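Local coordinates for protein OBCA, Oxalate Biosynthetic Component A (Burkholderia glumae, PDB 4NNB) that combines an N-terminal domain with a TIM-barrel-type domain and binds a magnesium ion and an oxaloacetate ion, at residues Tyr158-Pro161 and Ala162-Glu165; Asp259-Val262 and Pro263-Lys267; Arg401-Arg404 and Glu405-Ser409; Glu504-Gly508 and Arg509-Ile513; Thr512-Ala516 and Ala517-Asp521. All coordinates share one frame; numbering follows the deposited sequence.

Interaction 1 of 5, residues Tyr158-Pro161 and Ala162-Glu165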
loop_
_atom_site.group_PDB
_atom_site.type_symbol
_atom_site.label_atom_id
_atom_site.label_comp_id
_atom_site.label_asym_id
_atom_site.label_seq_id
_atom_site.Cartn_x
_atom_site.Cartn_y
_atom_site.Cartn_z
ATOM N N TYR A 158 14.012 -15.761 -9.494
ATOM C CA TYR A 158 13.370 -16.547 -10.549
ATOM C C TYR A 158 12.381 -15.738 -11.403
ATOM O O TYR A 158 11.596 -14.944 -10.887
ATOM C CB TYR A 158 12.664 -17.748 -9.902
ATOM C CG TYR A 158 11.806 -18.599 -10.820
ATOM C CD1 TYR A 158 10.463 -18.311 -11.019
ATOM C CD2 TYR A 158 12.336 -19.711 -11.459
ATOM C CE1 TYR A 158 9.676 -19.096 -11.840
ATOM C CE2 TYR A 158 11.562 -20.504 -12.287
ATOM C CZ TYR A 158 10.234 -20.194 -12.473
ATOM O OH TYR A 158 9.462 -20.986 -13.295
ATOM N N LEU A 159 12.419 -15.962 -12.712
ATOM C CA LEU A 159 11.434 -15.399 -13.631
ATOM C C LEU A 159 10.591 -16.559 -14.198
ATOM O O LEU A 159 11.145 -17.567 -14.617
ATOM C CB LEU A 159 12.144 -14.644 -14.758
ATOM C CG LEU A 159 13.096 -13.531 -14.304
ATOM C CD1 LEU A 159 13.793 -12.859 -15.483
ATOM C CD2 LEU A 159 12.361 -12.494 -13.451
ATOM N N PRO A 160 9.250 -16.420 -14.209
ATOM C CA PRO A 160 8.347 -17.511 -14.619
ATOM C C PRO A 160 8.312 -17.755 -16.131
ATOM O O PRO A 160 8.651 -16.853 -16.901
ATOM C CB PRO A 160 6.977 -17.002 -14.152
ATOM C CG PRO A 160 7.088 -15.521 -14.286
ATOM C CD PRO A 160 8.497 -15.213 -13.820
ATOM N N PRO A 161 7.887 -18.958 -16.554
ATOM C CA PRO A 161 7.861 -19.331 -17.975
ATOM C C PRO A 161 7.162 -18.308 -18.872
ATOM O O PRO A 161 7.671 -18.026 -19.943
ATOM C CB PRO A 161 7.078 -20.646 -17.968
ATOM C CG PRO A 161 7.416 -21.254 -16.655
ATOM C CD PRO A 161 7.496 -20.087 -15.688
ATOM N N ALA A 162 6.028 -17.762 -18.442
ATOM C CA ALA A 162 5.294 -16.789 -19.258
ATOM C C ALA A 162 6.103 -15.520 -19.542
ATOM O O ALA A 162 5.999 -14.932 -20.622
ATOM C CB ALA A 162 3.967 -16.442 -18.610
ATOM N N LEU A 163 6.901 -15.091 -18.569
ATOM C CA LEU A 163 7.783 -13.949 -18.781
ATOM C C LEU A 163 8.916 -14.330 -19.732
ATOM O O LEU A 163 9.254 -13.577 -20.642
ATOM C CB LEU A 163 8.348 -13.453 -17.451
ATOM C CG LEU A 163 9.121 -12.137 -17.527
ATOM C CD1 LEU A 163 8.260 -11.084 -18.198
ATOM C CD2 LEU A 163 9.514 -11.680 -16.128
ATOM N N ILE A 164 9.500 -15.506 -19.515
ATOM C CA ILE A 164 10.621 -15.967 -20.324
ATOM C C ILE A 164 10.189 -16.179 -21.772
ATOM O O ILE A 164 10.919 -15.843 -22.712
ATOM C CB ILE A 164 11.231 -17.252 -19.746
ATOM C CG1 ILE A 164 11.846 -16.960 -18.375
ATOM C CG2 ILE A 164 12.279 -17.819 -20.682
ATOM C CD1 ILE A 164 12.795 -15.751 -18.382
ATOM N N GLU A 165 8.991 -16.732 -21.938
ATOM C CA GLU A 165 8.413 -16.938 -23.260
ATOM C C GLU A 165 8.196 -15.614 -23.985
ATOM O O GLU A 165 8.466 -15.506 -25.179
ATOM C CB GLU A 165 7.113 -17.749 -23.158
ATOM C CG GLU A 165 7.378 -19.220 -22.854
ATOM C CD GLU A 165 6.187 -19.946 -22.266
ATOM O OE1 GLU A 165 5.105 -19.333 -22.108
ATOM O OE2 GLU A 165 6.346 -21.143 -21.949
#
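This contact is the N-terminal start of helix 161-170, where strand 155-159 of the N-terminal domain turns into the helix. P160 is the N-cap residue, and its carbonyl opens the helix. P160 O takes a fairly straight bond from I164 N at 3.1 Å, in the carbonyl plane. L163 N also reaches P160 O, but that bond is weak and bent (124°). One residue on, E165 N bonds P161 O at 2.7 Å, with an N-H...O angle of 161°. P161 has no N-H to give, which suits the first turn of a helix.

Side chains pack in the corner between strand and helix. L159 turns toward the helix, and its CB meets I164 CD1 at 3.8 Å. L163 has CG anti to the backbone N (chi1 -171°), which sends its CD2 back to the strand residue. The P160 ring lies against the root of L163. Around this corner, L159 and L163 both touch helix 125-137, and I164 touches R62 of the neighbouring strand 62-66. The two leucines meet through single methyls, L159 CD2 to L163 CD2, at 4.0 Å.

Interaction 2 of 5, residues Asp259-Val262 and Pro263-Lys267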
loop_
_atom_site.group_PDB
_atom_site.type_symbol
_atom_site.label_atom_id
_atom_site.label_comp_id
_atom_site.label_asym_id
_atom_site.label_seq_id
_atom_site.Cartn_x
_atom_site.Cartn_y
_atom_site.Cartn_z
ATOM N N ASP A 259 2.504 0.302 21.635
ATOM C CA ASP A 259 3.173 0.691 22.884
ATOM C C ASP A 259 4.649 0.980 22.633
ATOM O O ASP A 259 5.265 1.799 23.325
ATOM C CB ASP A 259 3.049 -0.423 23.926
ATOM C CG ASP A 259 1.685 -0.451 24.592
ATOM O OD1 ASP A 259 0.884 0.486 24.364
ATOM O OD2 ASP A 259 1.439 -1.401 25.361
ATOM N N ALA A 260 5.197 0.312 21.627
ATOM C CA ALA A 260 6.582 0.520 21.216
ATOM C C ALA A 260 6.686 1.676 20.216
ATOM O O ALA A 260 7.493 2.596 20.396
ATOM C CB ALA A 260 7.155 -0.761 20.624
ATOM N N ILE A 261 5.849 1.645 19.179
ATOM C CA ILE A 261 5.935 2.636 18.100
ATOM C C ILE A 261 5.722 4.077 18.554
ATOM O O ILE A 261 6.511 4.959 18.203
ATOM C CB ILE A 261 4.972 2.303 16.926
ATOM C CG1 ILE A 261 5.396 0.992 16.266
ATOM C CG2 ILE A 261 4.943 3.430 15.909
ATOM C CD1 ILE A 261 4.281 0.270 15.503
ATOM N N VAL A 262 4.659 4.328 19.312
ATOM C CA VAL A 262 4.337 5.697 19.697
ATOM C C VAL A 262 5.506 6.425 20.392
ATOM O O VAL A 262 5.906 7.497 19.936
ATOM C CB VAL A 262 3.013 5.805 20.501
ATOM C CG1 VAL A 262 2.827 7.213 21.025
ATOM C CG2 VAL A 262 1.819 5.381 19.616
ATOM N N PRO A 263 6.077 5.843 21.466
ATOM C CA PRO A 263 7.201 6.576 22.073
ATOM C C PRO A 263 8.502 6.508 21.257
ATOM O O PRO A 263 9.307 7.436 21.360
ATOM C CB PRO A 263 7.387 5.873 23.421
ATOM C CG PRO A 263 6.900 4.492 23.189
ATOM C CD PRO A 263 5.727 4.643 22.246
ATOM N N MET A 264 8.714 5.461 20.464
ATOM C CA MET A 264 9.944 5.397 19.670
ATOM C C MET A 264 9.945 6.501 18.616
ATOM O O MET A 264 10.953 7.185 18.416
ATOM C CB MET A 264 10.168 4.006 19.061
ATOM C CG MET A 264 10.540 2.953 20.107
ATOM S SD MET A 264 10.982 1.342 19.426
ATOM C CE MET A 264 9.728 1.155 18.197
ATOM N N VAL A 265 8.798 6.710 17.979
ATOM C CA VAL A 265 8.658 7.810 17.026
ATOM C C VAL A 265 8.835 9.156 17.713
ATOM O O VAL A 265 9.610 10.005 17.259
ATOM C CB VAL A 265 7.279 7.770 16.305
ATOM C CG1 VAL A 265 7.026 9.060 15.545
ATOM C CG2 VAL A 265 7.234 6.600 15.357
ATOM N N LYS A 266 8.116 9.343 18.816
ATOM C CA LYS A 266 8.113 10.623 19.514
ATOM C C LYS A 266 9.468 11.001 20.114
ATOM O O LYS A 266 9.778 12.182 20.261
ATOM C CB LYS A 266 7.034 10.629 20.599
ATOM C CG LYS A 266 5.607 10.653 20.049
ATOM C CD LYS A 266 5.243 12.025 19.533
ATOM C CE LYS A 266 3.800 12.056 19.063
ATOM N NZ LYS A 266 3.298 13.426 19.208
ATOM N N LYS A 267 10.283 10.012 20.449
ATOM C CA LYS A 267 11.615 10.327 20.964
ATOM C C LYS A 267 12.464 11.013 19.890
ATOM O O LYS A 267 13.260 11.902 20.186
ATOM C CB LYS A 267 12.318 9.072 21.483
ATOM C CG LYS A 267 13.718 9.357 22.034
ATOM C CD LYS A 267 14.215 8.244 22.940
ATOM C CE LYS A 267 15.567 8.608 23.558
ATOM N NZ LYS A 267 15.918 7.708 24.695
#
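M264 has CG beside its backbone N (chi1 -71°), and its chain bends at chi3 (-43°). The bend carries the methyl CE back over the previous turn, where it meets A260 CB at 4.0 Å. This is the i to i+4 packing of an alpha helix, here helix 255-268 of the TIM-barrel region. I261 and V265 form the next such pair. V265 CG2 lies beside its own backbone N and meets I261 CG2 at 3.9 Å, so one methyl of each does the touching.

P263 sits inside the helix and kinks it. Its N carries no hydrogen, so the bond to the turn before is missing. The ring fills that place instead, with CD at 3.1 Å from D259 O. The bonds after this gap follow the regular pattern. M264 N bonds A260 O at 3.1 Å, and V265 N bonds I261 O at 2.9 Å and nearly straight (171°). K266 N follows with V262 O, tilted somewhat from the carbonyl plane.

The apolar side faces inward. I261 touches I208 of helix 205-217 and L225 and T227 of strand 222-229. A260 and M264 rest on P205. The charged ends pair elsewhere: D259 OD1 with K297, and K266 NZ with E307 in a salt bridge. V262 CB and P263 CD, on either side of the peptide bond, are 3.4 Å apart.

Interaction 3 of 5, residues Arg401-Arg404 and Glu405-Ser409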
loop_
_atom_site.group_PDB
_atom_site.type_symbol
_atom_site.label_atom_id
_atom_site.label_comp_id
_atom_site.label_asym_id
_atom_site.label_seq_id
_atom_site.Cartn_x
_atom_site.Cartn_y
_atom_site.Cartn_z
ATOM N N ARG A 401 -17.952 3.107 -10.664
ATOM C CA ARG A 401 -17.097 2.090 -11.262
ATOM C C ARG A 401 -17.021 2.234 -12.781
ATOM O O ARG A 401 -15.940 2.130 -13.352
ATOM C CB ARG A 401 -17.527 0.668 -10.884
ATOM C CG ARG A 401 -16.707 -0.404 -11.620
ATOM C CD ARG A 401 -16.886 -1.798 -11.040
ATOM N NE ARG A 401 -15.966 -2.750 -11.662
ATOM C CZ ARG A 401 -15.416 -3.788 -11.034
ATOM N NH1 ARG A 401 -14.582 -4.596 -11.684
ATOM N NH2 ARG A 401 -15.689 -4.019 -9.753
ATOM N N VAL A 402 -18.157 2.505 -13.421
ATOM C CA VAL A 402 -18.170 2.681 -14.876
ATOM C C VAL A 402 -17.276 3.845 -15.307
ATOM O O VAL A 402 -16.579 3.758 -16.326
ATOM C CB VAL A 402 -19.599 2.847 -15.444
ATOM C CG1 VAL A 402 -20.386 1.569 -15.263
ATOM C CG2 VAL A 402 -20.322 4.005 -14.783
ATOM N N VAL A 403 -17.280 4.919 -14.521
ATOM C CA VAL A 403 -16.420 6.061 -14.792
ATOM C C VAL A 403 -14.968 5.721 -14.449
ATOM O O VAL A 403 -14.045 6.072 -15.189
ATOM C CB VAL A 403 -16.873 7.318 -14.024
ATOM C CG1 VAL A 403 -15.916 8.478 -14.277
ATOM C CG2 VAL A 403 -18.293 7.707 -14.427
ATOM N N ARG A 404 -14.768 5.015 -13.341
ATOM C CA ARG A 404 -13.422 4.593 -12.944
ATOM C C ARG A 404 -12.770 3.695 -14.003
ATOM O O ARG A 404 -11.573 3.817 -14.283
ATOM C CB ARG A 404 -13.463 3.860 -11.600
ATOM C CG ARG A 404 -12.122 3.800 -10.882
ATOM C CD ARG A 404 -11.703 2.360 -10.652
ATOM N NE ARG A 404 -11.253 1.755 -11.883
ATOM C CZ ARG A 404 -11.562 0.532 -12.293
ATOM N NH1 ARG A 404 -12.338 -0.259 -11.568
ATOM N NH2 ARG A 404 -11.081 0.105 -13.442
ATOM N N GLU A 405 -13.555 2.784 -14.573
ATOM C CA GLU A 405 -13.067 1.923 -15.649
ATOM C C GLU A 405 -12.610 2.742 -16.868
ATOM O O GLU A 405 -11.611 2.410 -17.505
ATOM C CB GLU A 405 -14.123 0.876 -16.029
ATOM C CG GLU A 405 -14.335 -0.190 -14.946
ATOM C CD GLU A 405 -15.514 -1.107 -15.220
ATOM O OE1 GLU A 405 -16.420 -0.721 -15.987
ATOM O OE2 GLU A 405 -15.532 -2.217 -14.668
ATOM N N GLU A 406 -13.326 3.821 -17.171
ATOM C CA GLU A 406 -12.957 4.711 -18.269
ATOM C C GLU A 406 -11.643 5.421 -17.958
ATOM O O GLU A 406 -10.786 5.585 -18.836
ATOM C CB GLU A 406 -14.074 5.734 -18.533
ATOM C CG GLU A 406 -13.872 6.605 -19.782
ATOM C CD GLU A 406 -15.141 7.354 -20.205
ATOM O OE1 GLU A 406 -16.225 7.089 -19.634
ATOM O OE2 GLU A 406 -15.053 8.205 -21.116
ATOM N N ILE A 407 -11.489 5.832 -16.702
ATOM C CA ILE A 407 -10.269 6.483 -16.238
ATOM C C ILE A 407 -9.044 5.569 -16.368
ATOM O O ILE A 407 -7.989 6.006 -16.838
ATOM C CB ILE A 407 -10.419 6.990 -14.782
ATOM C CG1 ILE A 407 -11.320 8.223 -14.739
ATOM C CG2 ILE A 407 -9.071 7.325 -14.181
ATOM C CD1 ILE A 407 -11.735 8.624 -13.330
ATOM N N SER A 408 -9.187 4.309 -15.962
ATOM C CA SER A 408 -8.095 3.342 -16.067
ATOM C C SER A 408 -7.703 3.122 -17.533
ATOM O O SER A 408 -6.518 3.042 -17.867
ATOM C CB SER A 408 -8.481 2.012 -15.409
ATOM O OG SER A 408 -8.695 2.175 -14.015
ATOM N N SER A 409 -8.708 3.034 -18.398
ATOM C CA SER A 409 -8.479 2.901 -19.834
ATOM C C SER A 409 -7.696 4.091 -20.395
ATOM O O SER A 409 -6.717 3.919 -21.124
ATOM C CB SER A 409 -9.814 2.750 -20.562
ATOM O OG SER A 409 -9.629 2.774 -21.965
#
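R401 NE gives a straight hydrogen bond to E405 OE2, 3.1 Å long at 172°, as part of a salt bridge. The oxygen lies in the guanidinium plane, at its edge. The guanidinium and carboxylate planes are 87° apart. NE meets OE2 from above the carboxylate plane. R401 reaches it with an extended chain from CG to NE. E405 has CG beside its backbone N (chi1 -70°), which lays the carboxylate back along the previous turn.

R404 takes another route. Its chain bends at chi2 and chi3 and folds back over the start of E405. One face of the guanidinium covers E405 CA, 3.5 Å from R404 NH2. The same NH2 bonds S408 OG at 3.2 Å, tilted somewhat from the guanidinium plane.

R401-E405 and R404-S408 are i to i+4 pairs on the first turns of helix 401-413. The backbone spaces them. E405 N bonds R401 O at 2.8 Å, and I407 N and S408 N bond V403 O and R404 O. The E406 N bond to V402 O is longer and weak.

Further out, each arginine has a second polar partner. R401 NH2 bonds Q319 OE1, and R404 NH1 makes a salt bridge with D382. D395 OD2 takes the backbone N of R401 at the start of the helix. On another side, V403 and I407 pack on L425 of helix 416-440. Their own contact is slight, with V403 CG1 and I407 CD1 4.3 Å apart.

Interaction 4 of 5, residues Glu504-Gly508 and Arg509-Ile513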
loop_
_atom_site.group_PDB
_atom_site.type_symbol
_atom_site.label_atom_id
_atom_site.label_comp_id
_atom_site.label_asym_id
_atom_site.label_seq_id
_atom_site.Cartn_x
_atom_site.Cartn_y
_atom_site.Cartn_z
ATOM N N GLU A 504 7.879 17.047 -4.506
ATOM C CA GLU A 504 8.559 17.645 -5.650
ATOM C C GLU A 504 7.559 18.137 -6.701
ATOM O O GLU A 504 7.619 19.291 -7.134
ATOM C CB GLU A 504 9.534 16.617 -6.236
ATOM C CG GLU A 504 10.291 17.038 -7.483
ATOM C CD GLU A 504 11.267 15.956 -7.929
ATOM O OE1 GLU A 504 12.484 16.131 -7.702
ATOM O OE2 GLU A 504 10.816 14.930 -8.494
ATOM N N GLU A 505 6.636 17.267 -7.098
ATOM C CA GLU A 505 5.614 17.634 -8.076
ATOM C C GLU A 505 4.734 18.795 -7.589
ATOM O O GLU A 505 4.356 19.670 -8.380
ATOM C CB GLU A 505 4.761 16.415 -8.455
ATOM C CG GLU A 505 3.666 16.730 -9.468
ATOM C CD GLU A 505 3.016 15.494 -10.067
ATOM O OE1 GLU A 505 3.168 14.386 -9.504
ATOM O OE2 GLU A 505 2.353 15.634 -11.119
ATOM N N LEU A 506 4.424 18.816 -6.293
ATOM C CA LEU A 506 3.606 19.895 -5.731
ATOM C C LEU A 506 4.332 21.244 -5.809
ATOM O O LEU A 506 3.773 22.235 -6.284
ATOM C CB LEU A 506 3.197 19.581 -4.286
ATOM C CG LEU A 506 2.019 18.604 -4.147
ATOM C CD1 LEU A 506 1.875 18.111 -2.710
ATOM C CD2 LEU A 506 0.710 19.249 -4.627
ATOM N N LEU A 507 5.579 21.267 -5.348
ATOM C CA LEU A 507 6.408 22.468 -5.386
ATOM C C LEU A 507 6.572 23.016 -6.811
ATOM O O LEU A 507 6.602 24.224 -7.020
ATOM C CB LEU A 507 7.767 22.184 -4.754
ATOM C CG LEU A 507 7.744 22.061 -3.235
ATOM C CD1 LEU A 507 9.123 21.676 -2.702
ATOM C CD2 LEU A 507 7.264 23.362 -2.616
ATOM N N GLY A 508 6.642 22.120 -7.785
ATOM C CA GLY A 508 6.732 22.514 -9.181
ATOM C C GLY A 508 5.488 23.175 -9.753
ATOM O O GLY A 508 5.516 23.670 -10.885
ATOM N N ARG A 509 4.393 23.181 -8.995
ATOM C CA ARG A 509 3.170 23.846 -9.444
ATOM C C ARG A 509 2.818 25.001 -8.527
ATOM O O ARG A 509 1.675 25.451 -8.496
ATOM C CB ARG A 509 1.999 22.867 -9.497
ATOM C CG ARG A 509 2.344 21.522 -10.079
ATOM C CD ARG A 509 1.701 21.277 -11.426
ATOM N NE ARG A 509 1.718 19.850 -11.724
ATOM C CZ ARG A 509 0.630 19.099 -11.848
ATOM N NH1 ARG A 509 0.751 17.804 -12.105
ATOM N NH2 ARG A 509 -0.575 19.651 -11.730
ATOM N N GLY A 510 3.801 25.472 -7.769
ATOM C CA GLY A 510 3.599 26.612 -6.897
ATOM C C GLY A 510 2.732 26.344 -5.682
ATOM O O GLY A 510 2.049 27.243 -5.197
ATOM N N ALA A 511 2.760 25.114 -5.173
ATOM C CA ALA A 511 2.073 24.821 -3.922
ATOM C C ALA A 511 3.046 24.912 -2.759
ATOM O O ALA A 511 4.248 24.701 -2.925
ATOM C CB ALA A 511 1.403 23.444 -3.969
ATOM N N THR A 512 2.520 25.239 -1.586
ATOM C CA THR A 512 3.292 25.229 -0.353
ATOM C C THR A 512 3.030 23.907 0.381
ATOM O O THR A 512 1.918 23.381 0.330
ATOM C CB THR A 512 2.877 26.405 0.554
ATOM O OG1 THR A 512 2.977 27.632 -0.182
ATOM C CG2 THR A 512 3.758 26.484 1.797
ATOM N N ILE A 513 4.051 23.377 1.049
ATOM C CA ILE A 513 3.921 22.146 1.818
ATOM C C ILE A 513 4.037 22.455 3.301
ATOM O O ILE A 513 5.077 22.919 3.754
ATOM C CB ILE A 513 5.022 21.133 1.462
ATOM C CG1 ILE A 513 5.054 20.854 -0.044
ATOM C CG2 ILE A 513 4.832 19.840 2.250
ATOM C CD1 ILE A 513 3.784 20.243 -0.567
#
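L506 O accepts two backbone bonds, from R509 N at 2.9 Å and from A511 N at 3.2 Å. The donors come from opposite faces of the carbonyl plane, and neither lies on a lone pair. G510 N bonds L507 O at 3.2 Å, also from above the plane.

R509 NH1 meets E505 OE2 at 2.9 Å in a salt bridge, though the hydrogen bond within it is weak and bent (124°). The two side chains run side by side in the same direction. OE2 lies at the guanidinium edge, and the carboxylate plane is turned 61° from the guanidinium plane. E505 has CG anti to the backbone N (chi1 180°) and an extended chain beyond. R509 bends at chi2, which brings CG close to E505 O and leads the guanidinium toward the glutamate. The main partner of R509 is D460 of helix 458-465, which forms a salt bridge with NH2.

Apolar groups pack beyond the turn. I513 points toward the helix, and its CD1 meets L506 CD1 at 3.6 Å. The two side chains cross at about a right angle. L507 CD2 lies against A511 O at 3.3 Å and also comes near I513. A511 rests on L6 of strand 5-10, and L506 on V459.

L507 to G510 is a type I beta turn. With G510 at positive phi as the C-prime residue, the bonds A511 N to L506 O and G510 N to L507 O make a Schellman motif, which ends helix 495-507 and leads the chain into the short, weakly bonded strand 512-513.

Interaction 5 of 5, residues Thr512-Ala516 and Ala517-Asp521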
loop_
_atom_site.group_PDB
_atom_site.type_symbol
_atom_site.label_atom_id
_atom_site.label_comp_id
_atom_site.label_asym_id
_atom_site.label_seq_id
_atom_site.Cartn_x
_atom_site.Cartn_y
_atom_site.Cartn_z
ATOM N N THR A 512 2.520 25.239 -1.586
ATOM C CA THR A 512 3.292 25.229 -0.353
ATOM C C THR A 512 3.030 23.907 0.381
ATOM O O THR A 512 1.918 23.381 0.330
ATOM C CB THR A 512 2.877 26.405 0.554
ATOM O OG1 THR A 512 2.977 27.632 -0.182
ATOM C CG2 THR A 512 3.758 26.484 1.797
ATOM N N ILE A 513 4.051 23.377 1.049
ATOM C CA ILE A 513 3.921 22.146 1.818
ATOM C C ILE A 513 4.037 22.455 3.301
ATOM O O ILE A 513 5.077 22.919 3.754
ATOM C CB ILE A 513 5.022 21.133 1.462
ATOM C CG1 ILE A 513 5.054 20.854 -0.044
ATOM C CG2 ILE A 513 4.832 19.840 2.250
ATOM C CD1 ILE A 513 3.784 20.243 -0.567
ATOM N N LEU A 514 2.978 22.179 4.059
ATOM C CA LEU A 514 2.986 22.389 5.507
ATOM C C LEU A 514 3.770 21.310 6.251
ATOM O O LEU A 514 3.737 20.132 5.879
ATOM C CB LEU A 514 1.552 22.439 6.032
ATOM C CG LEU A 514 0.643 23.407 5.277
ATOM C CD1 LEU A 514 -0.797 23.240 5.692
ATOM C CD2 LEU A 514 1.097 24.856 5.488
ATOM N N THR A 515 4.472 21.716 7.304
ATOM C CA THR A 515 5.220 20.791 8.150
ATOM C C THR A 515 4.323 20.240 9.248
ATOM O O THR A 515 3.224 20.756 9.484
ATOM C CB THR A 515 6.348 21.513 8.881
ATOM O OG1 THR A 515 5.772 22.444 9.799
ATOM C CG2 THR A 515 7.263 22.248 7.903
ATOM N N ALA A 516 4.814 19.219 9.944
ATOM C CA ALA A 516 4.094 18.648 11.081
ATOM C C ALA A 516 3.771 19.709 12.131
ATOM O O ALA A 516 2.630 19.815 12.577
ATOM C CB ALA A 516 4.887 17.512 11.696
ATOM N N ALA A 517 4.768 20.503 12.513
ATOM C CA ALA A 517 4.557 21.532 13.530
ATOM C C ALA A 517 3.446 22.478 13.115
ATOM O O ALA A 517 2.649 22.909 13.943
ATOM C CB ALA A 517 5.850 22.306 13.814
ATOM N N GLN A 518 3.380 22.792 11.827
ATOM C CA GLN A 518 2.360 23.710 11.338
ATOM C C GLN A 518 0.960 23.097 11.319
ATOM O O GLN A 518 -0.024 23.767 11.642
ATOM C CB GLN A 518 2.706 24.182 9.933
ATOM C CG GLN A 518 3.951 25.061 9.849
ATOM C CD GLN A 518 4.314 25.348 8.421
ATOM O OE1 GLN A 518 4.733 24.450 7.680
ATOM N NE2 GLN A 518 4.128 26.595 8.005
ATOM N N VAL A 519 0.868 21.834 10.905
ATOM C CA VAL A 519 -0.427 21.157 10.858
ATOM C C VAL A 519 -0.995 21.033 12.271
ATOM O O VAL A 519 -2.181 21.302 12.478
ATOM C CB VAL A 519 -0.350 19.775 10.123
ATOM C CG1 VAL A 519 -1.667 18.968 10.293
ATOM C CG2 VAL A 519 -0.061 19.981 8.654
ATOM N N ARG A 520 -0.151 20.656 13.235
ATOM C CA ARG A 520 -0.560 20.534 14.633
ATOM C C ARG A 520 -1.136 21.838 15.120
ATOM O O ARG A 520 -2.184 21.873 15.761
ATOM C CB ARG A 520 0.622 20.247 15.559
ATOM C CG ARG A 520 1.428 19.036 15.247
ATOM C CD ARG A 520 2.444 18.809 16.344
ATOM N NE ARG A 520 1.749 18.442 17.563
ATOM C CZ ARG A 520 1.595 17.192 17.974
ATOM N NH1 ARG A 520 2.122 16.191 17.276
ATOM N NH2 ARG A 520 0.933 16.945 19.094
ATOM N N ASP A 521 -0.426 22.921 14.837
ATOM C CA ASP A 521 -0.860 24.205 15.341
ATOM C C ASP A 521 -2.158 24.649 14.681
ATOM O O ASP A 521 -3.113 25.027 15.359
ATOM C CB ASP A 521 0.215 25.265 15.154
ATOM C CG ASP A 521 -0.228 26.600 15.683
ATOM O OD1 ASP A 521 -0.308 26.735 16.923
ATOM O OD2 ASP A 521 -0.539 27.490 14.865
#
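Q518 turns its side chain back to cap the helix start it belongs to, in a capping box where glutamine plays the return part. Its OE1 takes the backbone N of T515 at 2.8 Å in a nearly straight bond (170°). In exchange, T515 OG1 accepts from Q518 N at 3.2 Å. T515 is the N-cap residue of helix 516-523. Its OG1 sits between the backbone N and the carbonyl carbon (chi1 66°), which places it over the first turn. Q518 OE1 is also 3.1 Å from T515 OG1. The box thus gives Q518 N, in the first turn, a side-chain acceptor. Regular helix bonds follow: V519 N to T515 O, and R520 N to A516 O at 3.0 Å.

L514 CB touches V519 CG2 at 3.9 Å, on the buried side of the corner. Here the chain leaves strand 512-513 and enters the helix. T512 and L514 bond the backbone of L6, so the strand lies beside strand 5-10. V519 packs on Y7 of that strand and on I273 of strand 273-276. R520 NH1 bonds A271 O and makes a salt bridge with E307, beside the loop leading into strand 273-276.

Overall arrangement
All five contacts are local, each at a helix or its end. Interaction 1 is the most buried and is mostly apolar. It lies in the N-terminal domain, about 44 Å from interaction 2 between centres. Interaction 3 is on the surface and relies on arginine side chains. Interaction 2 is partly buried, with its apolar side against the barrel. Interactions 4 and 5 share T512 and I513 on strand 512-513: one ends a helix, the other starts the next. Interactions 1 and 5 both start helices, by a proline carbonyl and by a capping box. Interactions 2 and 5 touch where K266 and R520 both pair with E307.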